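Side-chain contacts in hypothetical protein (Bacteroides uniformis ATCC 8492, PDB 4QRL), which is of unknown function but folds as a lipocalin-like beta-barrel, a shape that in relatives often encloses a small apolar ligand: residues Asp76-Tyr79 with Asp80-Phe83; Tyr33-Lys37 with Gly38-Ala42. All coordinates share one frame; numbering follows the deposited sequence.

Contact 1. Residues Asp76-Tyr79 with Asp80-Phe83; sequences DKNY and DTYF
Asp80 follows Tyr79 in the first turn of the short helix 79-82, which sits in the connection between strands 64-69 and 89-97 of the barrel. Its OD1 lies obliquely beside the Tyr79 ring, 3.5 Å from CD2, the ring and carboxylate planes being 52° apart. A charged side chain suits this exposed place. Thr81 comes next, and its N-H bonds to Asn78 O at 3.0 Å. On the side-chain level, Thr81 and Asn78 run alongside each other: OG1 stands anti to the carbonyl carbon (chi1 -56°), where Asn78 ND2 reaches it in a straight but weak bond of 3.4 Å. Asn78 holds the N-cap position without a side-chain capping bond, and its own N-H is taken by Asp76 OD1 at 2.8 Å, an Asx turn within the type I turn Asp76-Tyr79 that leads into the helix. The Tyr82 ring lies beside the helix start, CE2 4.1 Å from Asn78 CB, while Leu46 touches both side chains from the neighbouring loop. Phe83 is the first residue to leave helical geometry; an apolar residue suits this exit, where the ring packs on Phe54, Leu69 and Ala42 of the barrel strands and on Trp85. Tyr79, which is buried, gives its OH to a hydrogen bond with Trp85 O. Phe83 N closes the turn on Tyr79 O at 2.8 Å, and Phe83 CB rests 3.6 Å from Tyr79 CE1.

Contact 2. Residues Tyr33-Lys37 with Gly38-Ala42; sequences YNFQK and GSFSA
Phe40 touches both Tyr33 and Phe35 on the buried face of a beta hairpin, and the three rings form an aromatic cluster. With CG anti to the backbone N (chi1 176°), the Phe40 ring sends its CE1-CZ edge against the face of Tyr33, CZ standing 3.6 Å above the plane and over the ring centre. The planes are 83° apart, so this is a T-shaped pair. Phe35 extends alongside Phe40 in the same direction; its CE1 meets the Phe40 rim at CD1, 3.7 Å away, with the rings obliquely inclined. Ala42 completes this face: its small CB fits beside Tyr33 CD1 at 3.9 Å, where a flat ring already fills the neighbourhood. Ile67 and Leu69 pack on Phe40, and Trp13 and Tyr58 on Phe35, an apolar setting that suits aromatic residues.

The other face, with Asn34, Gln36, Ser39 and Ser41, is looser and polar. Ser41 OG comes 3.4 Å from Asn34 CB, a plain contact; the amide of Gln36 reaches off the strand, and Lys37 stands at the turn, both in exposed places. Between the faces the backbone does the holding: Asn34 and Ser41 exchange two hydrogen bonds, the shorter being Asn34 N to Ser41 O at 2.7 Å, and Gln36 and Ser39 exchange another two, with Gln36 N to Ser39 O at 2.8 Å. At the tip, Gly38 adopts a positive phi (95°) that would press a side chain against Lys37 O, and its N-H bonds to Tyr58 OH. With Lys37 and Gly38 both at positive phi, Gln36 to Ser39 make a type I' turn, the tight two-residue connection of an antiparallel hairpin, here joining adjacent strands of a lipocalin-like barrel.

Overall arrangement
Both contacts are local, each formed within one continuous piece of chain, yet they differ in place and chemistry. Contact 2 is partly buried and belongs to the barrel wall, pairing strands 25-36 and 39-45 through a regular backbone ladder and interior aromatic rings. Contact 1 lies at the surface, on the short helix 79-82 that follows strand 64-69 and helix 71-74; its bonds are those of turns and a helix start, several of them weak. Their centres are about 17 Å apart, but the two meet where Phe83 touches the hairpin: its CE1 lies 3.4 Å from Tyr33 OH and its CZ 3.4 Å from Ala42 CB. Phe83 of contact 1 thus packs on the Tyr33 and Ala42 end of contact 2's buried face.

Contact 1. Residues Asp76-Tyr79 with Asp80-Phe83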
loop_
_atom_site.group_PDB
_atom_site.type_symbol
_atom_site.label_atom_id
_atom_site.label_comp_id
_atom_site.label_asym_id
_atom_site.label_seq_id
_atom_site.Cartn_x
_atom_site.Cartn_y
_atom_site.Cartn_z
ATOM N N ASP A 76 -15.944 0.088 0.653
ATOM C CA ASP A 76 -15.876 0.061 -0.817
ATOM C C ASP A 76 -16.064 -1.372 -1.340
ATOM O O ASP A 76 -15.547 -2.318 -0.733
ATOM C CB ASP A 76 -14.536 0.637 -1.298
ATOM C CG ASP A 76 -14.501 0.899 -2.784
ATOM O OD1 ASP A 76 -14.338 -0.073 -3.552
ATOM O OD2 ASP A 76 -14.675 2.071 -3.180
ATOM N N LYS A 77 -16.827 -1.535 -2.439
ATOM C CA LYS A 77 -17.111 -2.859 -3.033
ATOM C C LYS A 77 -15.796 -3.595 -3.446
ATOM O O LYS A 77 -15.769 -4.817 -3.475
ATOM C CB LYS A 77 -18.068 -2.736 -4.236
ATOM C CG LYS A 77 -17.411 -2.189 -5.513
ATOM C CD LYS A 77 -18.406 -1.989 -6.664
ATOM C CE LYS A 77 -17.793 -1.257 -7.842
ATOM N NZ LYS A 77 -17.470 0.167 -7.527
ATOM N N ASN A 78 -14.711 -2.847 -3.739
ATOM C CA ASN A 78 -13.435 -3.467 -4.104
ATOM C C ASN A 78 -12.450 -3.534 -2.944
ATOM O O ASN A 78 -11.303 -3.926 -3.165
ATOM C CB ASN A 78 -12.791 -2.760 -5.292
ATOM C CG ASN A 78 -13.370 -3.247 -6.580
ATOM O OD1 ASN A 78 -14.095 -2.536 -7.264
ATOM N ND2 ASN A 78 -13.138 -4.505 -6.878
ATOM N N TYR A 79 -12.890 -3.228 -1.703
ATOM C CA TYR A 79 -11.993 -3.240 -0.539
ATOM C C TYR A 79 -11.176 -4.566 -0.368
ATOM O O TYR A 79 -9.949 -4.508 -0.208
ATOM C CB TYR A 79 -12.761 -2.933 0.739
ATOM C CG TYR A 79 -11.872 -2.853 1.952
ATOM C CD1 TYR A 79 -10.924 -1.838 2.081
ATOM C CD2 TYR A 79 -11.935 -3.821 2.953
ATOM C CE1 TYR A 79 -10.065 -1.791 3.169
ATOM C CE2 TYR A 79 -11.107 -3.753 4.072
ATOM C CZ TYR A 79 -10.175 -2.731 4.175
ATOM O OH TYR A 79 -9.356 -2.639 5.273
ATOM N N ASP A 80 -11.823 -5.734 -0.464
ATOM C CA ASP A 80 -11.111 -7.017 -0.297
ATOM C C ASP A 80 -10.239 -7.429 -1.481
ATOM O O ASP A 80 -9.397 -8.328 -1.343
ATOM C CB ASP A 80 -12.088 -8.141 0.003
ATOM C CG ASP A 80 -12.807 -8.022 1.326
ATOM O OD1 ASP A 80 -12.351 -7.232 2.185
ATOM O OD2 ASP A 80 -13.807 -8.735 1.517
ATOM N N THR A 81 -10.417 -6.772 -2.629
ATOM C CA THR A 81 -9.606 -7.039 -3.801
ATOM C C THR A 81 -8.209 -6.471 -3.587
ATOM O O THR A 81 -7.213 -7.084 -3.992
ATOM C CB THR A 81 -10.276 -6.423 -5.048
ATOM O OG1 THR A 81 -11.593 -6.935 -5.148
ATOM C CG2 THR A 81 -9.523 -6.699 -6.330
ATOM N N TYR A 82 -8.138 -5.292 -2.955
ATOM C CA TYR A 82 -6.867 -4.580 -2.858
ATOM C C TYR A 82 -6.311 -4.450 -1.465
ATOM O O TYR A 82 -5.105 -4.221 -1.334
ATOM C CB TYR A 82 -7.022 -3.198 -3.484
ATOM C CG TYR A 82 -7.366 -3.264 -4.960
ATOM C CD1 TYR A 82 -6.415 -3.656 -5.900
ATOM C CD2 TYR A 82 -8.644 -2.959 -5.411
ATOM C CE1 TYR A 82 -6.725 -3.727 -7.255
ATOM C CE2 TYR A 82 -8.971 -3.039 -6.763
ATOM C CZ TYR A 82 -8.002 -3.410 -7.681
ATOM O OH TYR A 82 -8.313 -3.491 -9.003
ATOM N N PHE A 83 -7.161 -4.565 -0.430
ATOM C CA PHE A 83 -6.733 -4.413 0.951
ATOM C C PHE A 83 -7.277 -5.545 1.808
ATOM O O PHE A 83 -6.538 -6.505 2.071
ATOM C CB PHE A 83 -7.131 -3.012 1.477
ATOM C CG PHE A 83 -6.382 -1.906 0.766
ATOM C CD1 PHE A 83 -5.100 -1.540 1.171
ATOM C CD2 PHE A 83 -6.936 -1.265 -0.342
ATOM C CE1 PHE A 83 -4.392 -0.537 0.496
ATOM C CE2 PHE A 83 -6.214 -0.297 -1.038
ATOM C CZ PHE A 83 -4.946 0.056 -0.618
#

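Contact 2. Residues Tyr33-Lys37 with Gly38-Ala42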
loop_
_atom_site.group_PDB
_atom_site.type_symbol
_atom_site.label_atom_id
_atom_site.label_comp_id
_atom_site.label_asym_id
_atom_site.label_seq_id
_atom_site.Cartn_x
_atom_site.Cartn_y
_atom_site.Cartn_z
ATOM N N TYR A 33 0.409 3.633 -4.357
ATOM C CA TYR A 33 0.214 4.202 -3.001
ATOM C C TYR A 33 0.755 5.607 -2.984
ATOM O O TYR A 33 1.770 5.882 -3.608
ATOM C CB TYR A 33 0.941 3.386 -1.908
ATOM C CG TYR A 33 0.323 2.091 -1.430
ATOM C CD1 TYR A 33 -0.662 1.443 -2.174
ATOM C CD2 TYR A 33 0.805 1.448 -0.290
ATOM C CE1 TYR A 33 -1.218 0.242 -1.741
ATOM C CE2 TYR A 33 0.290 0.222 0.120
ATOM C CZ TYR A 33 -0.717 -0.378 -0.610
ATOM O OH TYR A 33 -1.254 -1.570 -0.178
ATOM N N ASN A 34 0.114 6.497 -2.234
ATOM C CA ASN A 34 0.561 7.871 -2.170
ATOM C C ASN A 34 0.608 8.305 -0.719
ATOM O O ASN A 34 -0.318 8.006 0.062
ATOM C CB ASN A 34 -0.409 8.736 -2.984
ATOM C CG ASN A 34 0.066 10.126 -3.200
ATOM O OD1 ASN A 34 -0.245 11.049 -2.437
ATOM N ND2 ASN A 34 0.834 10.293 -4.250
ATOM N N PHE A 35 1.727 8.922 -0.338
ATOM C CA PHE A 35 1.970 9.405 1.021
ATOM C C PHE A 35 2.194 10.907 0.982
ATOM O O PHE A 35 3.136 11.369 0.331
ATOM C CB PHE A 35 3.195 8.690 1.642
ATOM C CG PHE A 35 3.105 7.181 1.665
ATOM C CD1 PHE A 35 2.513 6.517 2.735
ATOM C CD2 PHE A 35 3.672 6.416 0.644
ATOM C CE1 PHE A 35 2.424 5.116 2.749
ATOM C CE2 PHE A 35 3.548 5.017 0.638
ATOM C CZ PHE A 35 2.992 4.370 1.719
ATOM N N GLN A 36 1.353 11.685 1.685
ATOM C CA GLN A 36 1.589 13.127 1.700
ATOM C C GLN A 36 1.292 13.714 3.080
ATOM O O GLN A 36 0.127 13.949 3.393
ATOM C CB GLN A 36 0.764 13.859 0.619
ATOM C CG GLN A 36 1.215 13.638 -0.846
ATOM C CD GLN A 36 2.548 14.259 -1.233
ATOM O OE1 GLN A 36 3.126 15.088 -0.521
ATOM N NE2 GLN A 36 3.047 13.898 -2.409
ATOM N N LYS A 37 2.350 13.916 3.893
ATOM C CA LYS A 37 2.315 14.507 5.248
ATOM C C LYS A 37 1.152 13.928 6.084
ATOM O O LYS A 37 0.288 14.680 6.558
ATOM C CB LYS A 37 2.218 16.046 5.171
ATOM C CG LYS A 37 3.306 16.672 4.292
ATOM C CD LYS A 37 3.350 18.195 4.389
ATOM C CE LYS A 37 4.598 18.770 3.746
ATOM N NZ LYS A 37 5.846 18.103 4.234
ATOM N N GLY A 38 1.134 12.600 6.227
ATOM C CA GLY A 38 0.102 11.907 6.998
ATOM C C GLY A 38 -1.067 11.394 6.191
ATOM O O GLY A 38 -1.709 10.430 6.603
ATOM N N SER A 39 -1.378 12.025 5.047
ATOM C CA SER A 39 -2.461 11.562 4.178
ATOM C C SER A 39 -2.026 10.391 3.297
ATOM O O SER A 39 -0.969 10.428 2.666
ATOM C CB SER A 39 -2.952 12.692 3.263
ATOM O OG SER A 39 -3.794 13.611 3.932
ATOM N N PHE A 40 -2.835 9.346 3.288
ATOM C CA PHE A 40 -2.611 8.172 2.478
ATOM C C PHE A 40 -3.722 8.035 1.468
ATOM O O PHE A 40 -4.900 8.265 1.779
ATOM C CB PHE A 40 -2.569 6.891 3.355
ATOM C CG PHE A 40 -2.426 5.631 2.535
ATOM C CD1 PHE A 40 -1.176 5.219 2.066
ATOM C CD2 PHE A 40 -3.540 4.836 2.244
ATOM C CE1 PHE A 40 -1.040 4.023 1.350
ATOM C CE2 PHE A 40 -3.407 3.667 1.493
ATOM C CZ PHE A 40 -2.157 3.255 1.062
ATOM N N SER A 41 -3.358 7.605 0.278
ATOM C CA SER A 41 -4.324 7.282 -0.733
ATOM C C SER A 41 -3.736 6.194 -1.617
ATOM O O SER A 41 -2.517 6.076 -1.733
ATOM C CB SER A 41 -4.770 8.517 -1.520
ATOM O OG SER A 41 -3.727 9.192 -2.196
ATOM N N ALA A 42 -4.606 5.336 -2.144
ATOM C CA ALA A 42 -4.201 4.259 -3.067
ATOM C C ALA A 42 -5.106 4.283 -4.274
ATOM O O ALA A 42 -6.330 4.278 -4.132
ATOM C CB ALA A 42 -4.243 2.899 -2.390
#